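Local atomic coordinates of McyG protein (Microcystis aeruginosa PCC 7806, PDB entry 4R0M), a protein that probably activates a carboxylic acid substrate as its adenylate and passes it to a carrier domain in microcystin synthesis, and binds phenylalanyl-adenylate. Residues A[7-12]-A[366-372]; A[227-232]-A[340-345]; A[455-459]-A[502-507]. Residue numbers count along the deposited sequence, not the author numbering.

Large adenylating enzymes show how contacts distant in sequence can be nested in one region and serial in another. Contact 2 is nested within the chain loop that contact 1 closes, and their centres lie about 16 Å apart. They meet where the chain leaves edge strand 365-366 beside strand 341-345 in the nine-stranded mixed sheet: Ile367 N and Ile343 O are 2.9 Å apart, a probable hydrogen bond, and Ile367 packs on Trp345. Contact 1 thus covers the sheet's margin, whereas contact 2 lines the substrate pocket. Contact 3 follows both in sequence, its centre about 41 Å from that of contact 1 and 33 Å from that of contact 2, probably in the smaller C-terminal subdomain.

Contact 1 (A[7-12]-A[366-372]); sequences SLGGQL and PIPGATI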
loop_
_atom_site.group_PDB
_atom_site.type_symbol
_atom_site.label_atom_id
_atom_site.label_comp_id
_atom_site.label_asym_id
_atom_site.label_seq_id
_atom_site.Cartn_x
_atom_site.Cartn_y
_atom_site.Cartn_z
ATOM N N SER A 7 -13.485 4.281 22.041
ATOM C CA SER A 7 -13.718 2.855 22.417
ATOM C C SER A 7 -12.422 2.092 22.716
ATOM O O SER A 7 -12.467 0.972 23.232
ATOM C CB SER A 7 -14.511 2.134 21.323
ATOM O OG SER A 7 -15.814 2.673 21.186
ATOM N N LEU A 8 -11.278 2.700 22.390
ATOM C CA LEU A 8 -9.961 2.088 22.627
ATOM C C LEU A 8 -8.963 2.995 23.364
ATOM O O LEU A 8 -9.345 4.037 23.905
ATOM C CB LEU A 8 -9.365 1.569 21.315
ATOM C CG LEU A 8 -9.472 0.067 21.016
ATOM C CD1 LEU A 8 -8.893 -0.765 22.157
ATOM C CD2 LEU A 8 -10.895 -0.361 20.688
ATOM N N GLY A 9 -7.691 2.593 23.396
ATOM C CA GLY A 9 -6.678 3.344 24.134
ATOM C C GLY A 9 -5.225 3.108 23.759
ATOM O O GLY A 9 -4.920 2.538 22.707
ATOM N N GLY A 10 -4.333 3.560 24.642
ATOM C CA GLY A 10 -2.891 3.480 24.445
ATOM C C GLY A 10 -2.224 4.784 24.850
ATOM O O GLY A 10 -2.441 5.820 24.217
ATOM N N GLN A 11 -1.414 4.734 25.906
ATOM C CA GLN A 11 -0.724 5.915 26.427
ATOM C C GLN A 11 0.716 5.997 25.916
ATOM O O GLN A 11 1.481 5.037 26.039
ATOM C CB GLN A 11 -0.750 5.907 27.960
ATOM C CG GLN A 11 -0.114 7.125 28.616
ATOM C CD GLN A 11 0.084 6.949 30.111
ATOM O OE1 GLN A 11 1.216 6.931 30.598
ATOM N NE2 GLN A 11 -1.016 6.811 30.847
ATOM N N LEU A 12 1.078 7.150 25.354
ATOM C CA LEU A 12 2.415 7.357 24.788
ATOM C C LEU A 12 2.988 8.729 25.138
ATOM O O LEU A 12 2.319 9.752 24.979
ATOM C CB LEU A 12 2.390 7.171 23.264
ATOM C CG LEU A 12 3.720 7.192 22.495
ATOM C CD1 LEU A 12 4.509 5.906 22.701
ATOM C CD2 LEU A 12 3.475 7.436 21.014
ATOM N N PRO A 366 -5.112 -0.707 18.662
ATOM C CA PRO A 366 -4.357 0.460 18.216
ATOM C C PRO A 366 -3.079 0.703 19.015
ATOM O O PRO A 366 -2.990 0.317 20.184
ATOM C CB PRO A 366 -5.335 1.612 18.441
ATOM C CG PRO A 366 -6.185 1.152 19.570
ATOM C CD PRO A 366 -6.370 -0.317 19.325
ATOM N N ILE A 367 -2.111 1.349 18.371
ATOM C CA ILE A 367 -0.845 1.723 18.996
ATOM C C ILE A 367 -1.058 2.707 20.149
ATOM O O ILE A 367 -2.087 3.392 20.193
ATOM C CB ILE A 367 0.137 2.348 17.971
ATOM C CG1 ILE A 367 -0.524 3.500 17.199
ATOM C CG2 ILE A 367 0.662 1.285 17.020
ATOM C CD1 ILE A 367 0.447 4.418 16.486
ATOM N N PRO A 368 -0.101 2.762 21.098
ATOM C CA PRO A 368 -0.083 3.840 22.083
ATOM C C PRO A 368 -0.168 5.213 21.410
ATOM O O PRO A 368 0.531 5.464 20.424
ATOM C CB PRO A 368 1.272 3.660 22.766
ATOM C CG PRO A 368 1.526 2.195 22.691
ATOM C CD PRO A 368 0.906 1.724 21.404
ATOM N N GLY A 369 -1.033 6.076 21.937
ATOM C CA GLY A 369 -1.266 7.401 21.366
ATOM C C GLY A 369 -2.488 7.463 20.467
ATOM O O GLY A 369 -2.979 8.547 20.153
ATOM N N ALA A 370 -2.985 6.298 20.057
ATOM C CA ALA A 370 -4.091 6.219 19.108
ATOM C C ALA A 370 -5.388 5.715 19.740
ATOM O O ALA A 370 -5.370 4.871 20.639
ATOM C CB ALA A 370 -3.706 5.349 17.922
ATOM N N THR A 371 -6.507 6.244 19.252
ATOM C CA THR A 371 -7.837 5.789 19.656
ATOM C C THR A 371 -8.692 5.521 18.419
ATOM O O THR A 371 -8.693 6.312 17.474
ATOM C CB THR A 371 -8.542 6.824 20.559
ATOM O OG1 THR A 371 -7.621 7.312 21.543
ATOM C CG2 THR A 371 -9.747 6.203 21.260
ATOM N N ILE A 372 -9.404 4.396 18.427
ATOM C CA ILE A 372 -10.314 4.040 17.333
ATOM C C ILE A 372 -11.733 3.779 17.845
ATOM O O ILE A 372 -11.921 3.375 18.997
ATOM C CB ILE A 372 -9.802 2.834 16.502
ATOM C CG1 ILE A 372 -9.727 1.557 17.349
ATOM C CG2 ILE A 372 -8.448 3.147 15.875
ATOM C CD1 ILE A 372 -9.468 0.301 16.543
#
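An extended N-terminal segment lies across a tight turn between two sheets, so this is a loop-on-turn contact at the margin of the adenylation core. Residues 7-12 pass over the turn, antiparallel only to its outgoing arm, 369-372; Leu8 lies nearest Thr371 and Gly10 nearest Pro368, the latter CA atoms 3.7 Å apart. The turn from Ile367 to Ala370 is of type II, closed by Ala370 N to Ile367 O at 3.0 Å. Its central peptide leaves Gly369 N facing the N-terminal segment, where it donates a nearly straight hydrogen bond to Gly10 O (2.7 Å). That bond stands alone: Gly9 O and Ala370 O, 3.1 Å apart, are two acceptors and cannot pair. Glycine suits both places. A CB on Gly10 would collide with Pro368 CA and Ile367 O, and Gly369 has the positive phi of a type II turn. Apolar side chains fasten the two ends of the segment. Leu8 CG rests 3.6 Å from Pro366 CD and 4.0 Å from Ile372 CG1, in a cluster that Leu425 of strand 421-426 extends. Leu12 CB meets Pro368 CB at 3.7 Å. Met209 of helix 196-210 touches Pro368. Such a proline-glycine type II turn is a classic reversal; here it carries the chain from edge strand 365-366 of the mixed sheet into strand 370-375 of the antiparallel sheet, with the N-terminal segment draped over the junction.

Contact 2 (A[227-232]-A[340-345]); sequences VGAIVF and CSGITW. With FA5 (adenosine-5'-[phenylalaninyl-phosphate]), chain C.
A helix start facing a strand start can wall a buried substrate pocket. Helix 227-232 and strand 341-345 have axes 8.1 Å apart at closest approach and directed at 76°, with Gly228 and Ser341 in register (CA to CA 5.2 Å). Val227, chi1 p, places CG2 3.6 Å from Ser341 N, and its O accepts Val231 N (3.0 Å). Gly228 brings its CA within 3.9 Å of Ser341 CB and 4.0 Å of FA5 CD2; a CB here would crowd the ligand's phenyl ring. A wider pi-type turn spans 228-232. Val231, chi1 t, sets CG1 4.1 Å from Cys340 CB. Phe232, also t, has CB 3.4 Å from Ser341 OG, and its CE1 lies 3.4 Å from CH2 of Trp345 (chi1 m), the six-membered rings inclined at 37° with centroids 4.8 Å apart. Cys340 has positive phi and psi; Ser341 (phi 61°, psi -137°) bonds OG to Cys340 O at 2.7 Å. Gly342 N approaches FA5 CE1 to 3.5 Å, consistent with a pocket shaped for an aromatic group. Strand 341-345 runs antiparallel between 330-336 and 365-366, its Ile343 and Thr344 forming a classic bulge opposite Phe334; helix 196-210 packs on Val231, Ser341 and Trp345.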
loop_
_atom_site.group_PDB
_atom_site.type_symbol
_atom_site.label_atom_id
_atom_site.label_comp_id
_atom_site.label_asym_id
_atom_site.label_seq_id
_atom_site.Cartn_x
_atom_site.Cartn_y
_atom_site.Cartn_z
ATOM N N VAL A 227 3.059 4.626 1.431
ATOM C CA VAL A 227 3.282 4.966 2.846
ATOM C C VAL A 227 3.867 3.825 3.697
ATOM O O VAL A 227 4.614 4.073 4.649
ATOM C CB VAL A 227 1.990 5.534 3.490
ATOM C CG1 VAL A 227 0.949 4.443 3.702
ATOM C CG2 VAL A 227 2.296 6.257 4.794
ATOM N N GLY A 228 3.536 2.583 3.344
ATOM C CA GLY A 228 4.028 1.410 4.062
ATOM C C GLY A 228 5.516 1.181 3.869
ATOM O O GLY A 228 6.196 0.680 4.766
ATOM N N ALA A 229 6.014 1.555 2.694
ATOM C CA ALA A 229 7.426 1.421 2.355
ATOM C C ALA A 229 8.252 2.604 2.870
ATOM O O ALA A 229 9.407 2.436 3.255
ATOM C CB ALA A 229 7.594 1.265 0.852
ATOM N N ILE A 230 7.655 3.795 2.869
ATOM C CA ILE A 230 8.330 5.006 3.334
ATOM C C ILE A 230 8.476 5.016 4.854
ATOM O O ILE A 230 9.543 5.337 5.385
ATOM C CB ILE A 230 7.577 6.281 2.893
ATOM C CG1 ILE A 230 7.593 6.406 1.369
ATOM C CG2 ILE A 230 8.186 7.526 3.531
ATOM C CD1 ILE A 230 6.562 7.362 0.812
ATOM N N VAL A 231 7.401 4.653 5.544
ATOM C CA VAL A 231 7.324 4.831 6.983
ATOM C C VAL A 231 7.619 3.541 7.748
ATOM O O VAL A 231 8.664 3.439 8.397
ATOM C CB VAL A 231 5.969 5.448 7.404
ATOM C CG1 VAL A 231 5.994 5.851 8.865
ATOM C CG2 VAL A 231 5.651 6.668 6.553
ATOM N N PHE A 232 6.721 2.560 7.658
ATOM C CA PHE A 232 6.834 1.315 8.427
ATOM C C PHE A 232 8.119 0.532 8.145
ATOM O O PHE A 232 8.727 -0.022 9.064
ATOM C CB PHE A 232 5.593 0.430 8.221
ATOM C CG PHE A 232 5.678 -0.923 8.889
ATOM C CD1 PHE A 232 5.909 -1.037 10.261
ATOM C CD2 PHE A 232 5.502 -2.085 8.147
ATOM C CE1 PHE A 232 5.984 -2.283 10.868
ATOM C CE2 PHE A 232 5.571 -3.333 8.749
ATOM C CZ PHE A 232 5.812 -3.432 10.111
ATOM N N CYS A 340 -0.008 7.285 8.558
ATOM C CA CYS A 340 1.392 6.883 8.357
ATOM C C CYS A 340 1.466 5.350 8.444
ATOM O O CYS A 340 2.203 4.794 9.269
ATOM C CB CYS A 340 2.301 7.524 9.414
ATOM S SG CYS A 340 2.017 9.287 9.703
ATOM N N SER A 341 0.704 4.688 7.571
ATOM C CA SER A 341 0.568 3.221 7.543
ATOM C C SER A 341 -0.026 2.670 8.851
ATOM O O SER A 341 -0.980 3.245 9.383
ATOM C CB SER A 341 1.867 2.508 7.115
ATOM O OG SER A 341 2.815 2.445 8.165
ATOM N N GLY A 342 0.537 1.570 9.357
ATOM C CA GLY A 342 -0.031 0.819 10.487
ATOM C C GLY A 342 -0.488 1.619 11.692
ATOM O O GLY A 342 0.252 2.458 12.204
ATOM N N ILE A 343 -1.715 1.354 12.140
ATOM C CA ILE A 343 -2.278 2.001 13.331
ATOM C C ILE A 343 -2.804 0.982 14.354
ATOM O O ILE A 343 -2.831 1.264 15.555
ATOM C CB ILE A 343 -3.359 3.054 12.976
ATOM C CG1 ILE A 343 -3.692 3.923 14.197
ATOM C CG2 ILE A 343 -4.603 2.397 12.387
ATOM C CD1 ILE A 343 -4.475 5.179 13.887
ATOM N N THR A 344 -3.229 -0.189 13.875
ATOM C CA THR A 344 -3.546 -1.316 14.754
ATOM C C THR A 344 -2.704 -2.524 14.348
ATOM O O THR A 344 -2.386 -2.694 13.172
ATOM C CB THR A 344 -5.047 -1.707 14.744
ATOM O OG1 THR A 344 -5.385 -2.325 13.495
ATOM C CG2 THR A 344 -5.950 -0.499 14.986
ATOM N N TRP A 345 -2.339 -3.349 15.326
ATOM C CA TRP A 345 -1.522 -4.534 15.074
ATOM C C TRP A 345 -2.078 -5.719 15.802
ATOM O O TRP A 345 -2.416 -5.625 16.984
ATOM C CB TRP A 345 -0.076 -4.302 15.505
ATOM C CG TRP A 345 0.571 -3.084 14.885
ATOM C CD1 TRP A 345 0.677 -1.809 15.432
ATOM C CD2 TRP A 345 1.225 -2.988 13.572
ATOM N NE1 TRP A 345 1.333 -0.962 14.577
ATOM C CE2 TRP A 345 1.686 -1.602 13.444
ATOM C CE3 TRP A 345 1.469 -3.877 12.530
ATOM C CZ2 TRP A 345 2.357 -1.152 12.316
ATOM C CZ3 TRP A 345 2.145 -3.410 11.398
ATOM C CH2 TRP A 345 2.575 -2.079 11.295
HETATM C C FA5 C . -2.608 1.450 2.431
HETATM O O FA5 C . -2.968 0.604 1.622
HETATM C CA FA5 C . -2.195 1.040 3.821
HETATM N N FA5 C . -3.271 0.201 4.292
HETATM C CB FA5 C . -0.893 0.227 3.828
HETATM C CG FA5 C . -0.407 -0.393 5.145
HETATM C CD1 FA5 C . -1.212 -0.566 6.271
HETATM C CD2 FA5 C . 0.924 -0.827 5.226
HETATM C CE1 FA5 C . -0.701 -1.145 7.440
HETATM C CE2 FA5 C . 1.443 -1.412 6.386
HETATM C CZ FA5 C . 0.625 -1.571 7.502
HETATM P P FA5 C . -3.844 3.536 1.197
HETATM O OP1 FA5 C . -3.581 3.379 -0.278
HETATM O OP2 FA5 C . -4.059 4.921 1.752
HETATM O OP3 FA5 C . -2.621 2.853 2.019
HETATM O "O5'" FA5 C . -5.149 2.647 1.520
HETATM C "C5'" FA5 C . -5.747 2.598 2.812
HETATM C "C4'" FA5 C . -6.991 1.726 2.726
HETATM O "O4'" FA5 C . -6.672 0.359 2.440
HETATM C "C3'" FA5 C . -7.767 1.673 4.026
HETATM O "O3'" FA5 C . -8.613 2.809 4.194
HETATM C "C2'" FA5 C . -8.557 0.395 3.865
HETATM O "O2'" FA5 C . -9.739 0.629 3.091
HETATM C "C1'" FA5 C . -7.630 -0.498 3.068
HETATM N N9 FA5 C . -6.958 -1.440 4.000
HETATM C C8 FA5 C . -5.696 -1.329 4.455
HETATM N N7 FA5 C . -5.374 -2.348 5.288
HETATM C C5 FA5 C . -6.456 -3.141 5.387
HETATM C C6 FA5 C . -6.808 -4.393 6.103
HETATM N N6 FA5 C . -5.915 -5.017 6.904
HETATM N N1 FA5 C . -8.055 -4.894 5.933
HETATM C C2 FA5 C . -8.962 -4.283 5.141
HETATM N N3 FA5 C . -8.710 -3.151 4.457
HETATM C C4 FA5 C . -7.500 -2.538 4.538
#

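Contact 3 (A[455-459]-A[502-507]); sequences TIEEL and KIRSHV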
loop_
_atom_site.group_PDB
_atom_site.type_symbol
_atom_site.label_atom_id
_atom_site.label_comp_id
_atom_site.label_asym_id
_atom_site.label_seq_id
_atom_site.Cartn_x
_atom_site.Cartn_y
_atom_site.Cartn_z
ATOM N N THR A 455 -12.769 -17.216 -3.346
ATOM C CA THR A 455 -13.448 -18.385 -3.910
ATOM C C THR A 455 -13.183 -18.511 -5.411
ATOM O O THR A 455 -12.887 -19.603 -5.903
ATOM C CB THR A 455 -14.965 -18.340 -3.638
ATOM O OG1 THR A 455 -15.191 -18.089 -2.247
ATOM C CG2 THR A 455 -15.628 -19.656 -4.021
ATOM N N ILE A 456 -13.279 -17.388 -6.123
ATOM C CA ILE A 456 -12.977 -17.332 -7.554
ATOM C C ILE A 456 -11.523 -17.722 -7.819
ATOM O O ILE A 456 -11.239 -18.486 -8.744
ATOM C CB ILE A 456 -13.249 -15.924 -8.138
ATOM C CG1 ILE A 456 -14.733 -15.570 -8.024
ATOM C CG2 ILE A 456 -12.809 -15.839 -9.596
ATOM C CD1 ILE A 456 -14.998 -14.083 -7.917
ATOM N N GLU A 457 -10.613 -17.209 -6.994
ATOM C CA GLU A 457 -9.176 -17.398 -7.210
ATOM C C GLU A 457 -8.667 -18.810 -6.899
ATOM O O GLU A 457 -7.529 -19.146 -7.228
ATOM C CB GLU A 457 -8.368 -16.324 -6.472
ATOM C CG GLU A 457 -8.490 -14.949 -7.117
ATOM C CD GLU A 457 -7.643 -13.877 -6.453
ATOM O OE1 GLU A 457 -7.237 -14.056 -5.284
ATOM O OE2 GLU A 457 -7.391 -12.842 -7.108
ATOM N N GLU A 458 -9.518 -19.634 -6.287
ATOM C CA GLU A 458 -9.226 -21.058 -6.092
ATOM C C GLU A 458 -9.231 -21.817 -7.419
ATOM O O GLU A 458 -8.541 -22.828 -7.568
ATOM C CB GLU A 458 -10.253 -21.699 -5.156
ATOM C CG GLU A 458 -10.210 -21.219 -3.714
ATOM C CD GLU A 458 -11.424 -21.661 -2.914
ATOM O OE1 GLU A 458 -12.189 -22.524 -3.400
ATOM O OE2 GLU A 458 -11.620 -21.141 -1.795
ATOM N N LEU A 459 -10.014 -21.323 -8.376
ATOM C CA LEU A 459 -10.216 -22.006 -9.653
ATOM C C LEU A 459 -9.007 -21.958 -10.579
ATOM O O LEU A 459 -8.333 -20.931 -10.695
ATOM C CB LEU A 459 -11.437 -21.435 -10.382
ATOM C CG LEU A 459 -12.815 -21.651 -9.758
ATOM C CD1 LEU A 459 -13.803 -20.653 -10.341
ATOM C CD2 LEU A 459 -13.295 -23.081 -9.963
ATOM N N LYS A 502 -16.985 -21.676 -15.657
ATOM C CA LYS A 502 -16.464 -22.305 -14.448
ATOM C C LYS A 502 -16.545 -21.384 -13.228
ATOM O O LYS A 502 -16.722 -21.856 -12.104
ATOM C CB LYS A 502 -15.023 -22.756 -14.680
ATOM C CG LYS A 502 -14.641 -24.038 -13.956
ATOM C CD LYS A 502 -13.459 -24.722 -14.631
ATOM C CE LYS A 502 -13.858 -25.368 -15.951
ATOM N NZ LYS A 502 -12.679 -25.826 -16.737
ATOM N N ILE A 503 -16.421 -20.077 -13.457
ATOM C CA ILE A 503 -16.525 -19.078 -12.390
ATOM C C ILE A 503 -17.967 -18.947 -11.891
ATOM O O ILE A 503 -18.214 -18.996 -10.684
ATOM C CB ILE A 503 -15.950 -17.703 -12.821
ATOM C CG1 ILE A 503 -14.427 -17.783 -12.952
ATOM C CG2 ILE A 503 -16.316 -16.614 -11.818
ATOM C CD1 ILE A 503 -13.803 -16.669 -13.767
ATOM N N ARG A 504 -18.908 -18.797 -12.822
ATOM C CA ARG A 504 -20.325 -18.634 -12.485
ATOM C C ARG A 504 -20.868 -19.782 -11.632
ATOM O O ARG A 504 -21.520 -19.541 -10.614
ATOM C CB ARG A 504 -21.173 -18.472 -13.749
ATOM C CG ARG A 504 -22.511 -17.788 -13.507
ATOM C CD ARG A 504 -23.401 -17.788 -14.743
ATOM N NE ARG A 504 -22.703 -17.384 -15.967
ATOM C CZ ARG A 504 -22.487 -16.124 -16.340
ATOM N NH1 ARG A 504 -22.903 -15.114 -15.588
ATOM N NH2 ARG A 504 -21.846 -15.876 -17.474
ATOM N N SER A 505 -20.592 -21.019 -12.044
ATOM C CA SER A 505 -21.083 -22.198 -11.326
ATOM C C SER A 505 -20.456 -22.336 -9.938
ATOM O O SER A 505 -21.164 -22.564 -8.955
ATOM C CB SER A 505 -20.876 -23.473 -12.147
ATOM O OG SER A 505 -19.510 -23.665 -12.460
ATOM N N HIS A 506 -19.135 -22.174 -9.860
ATOM C CA HIS A 506 -18.410 -22.262 -8.588
ATOM C C HIS A 506 -18.887 -21.256 -7.574
ATOM O O HIS A 506 -18.972 -21.566 -6.385
ATOM C CB HIS A 506 -16.908 -22.128 -8.814
ATOM C CG HIS A 506 -16.071 -22.648 -7.671
ATOM N ND1 HIS A 506 -15.459 -21.835 -6.789
ATOM C CD2 HIS A 506 -15.757 -23.952 -7.286
ATOM C CE1 HIS A 506 -14.786 -22.575 -5.888
ATOM N NE2 HIS A 506 -14.972 -23.871 -6.192
ATOM N N VAL A 507 -19.219 -20.050 -8.038
ATOM C CA VAL A 507 -19.769 -19.001 -7.169
ATOM C C VAL A 507 -21.184 -19.337 -6.678
ATOM O O VAL A 507 -21.508 -19.097 -5.510
ATOM C CB VAL A 507 -19.725 -17.605 -7.846
ATOM C CG1 VAL A 507 -20.523 -16.573 -7.057
ATOM C CG2 VAL A 507 -18.285 -17.135 -7.998
#
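Interlocking side chains, rather than polar bonds, join the end region of helix 449-457 to helix 498-511, and the fit shows how a residue following a helix can complete its packing surface. The main bump is Leu459. Its CB points toward the partner helix, and the side chain sits in the hollow between Lys502, Ile503 and His506, with CD1 3.6 Å from Lys502 O and 3.9 Å from Ile503 CG1. Its CD2 makes a CH-pi contact over one face of the His506 ring, 3.8 Å from the centroid and 21° off the normal. His506 is the answering projection. With chi1 t it reaches into the recess between Thr455 and Leu459, ND1 coming to 3.5 Å from both Thr455 O and Thr455 CG2, and Glu458 OE1 approaches the ring edge at CE1 (3.6 Å). Deeper in the contact, Ile456 fills the hollow between Ile503 and Val507, which are one turn apart: its CG2 is 4.2 Å from Ile503 CG1 and its CG1 is 3.9 Å from Val507 CG2. Ile484 of strand 479-486 touches all three of these side chains and floors the hollow. The hydroxyl of Thr455 is engaged by Glu451 O in its own helix. Two helices packed side by side against a strand, here through Ile456, Ile503, Val507 and Ile484, are consistent with the small alpha/beta C-terminal subdomain of ANL adenylating enzymes.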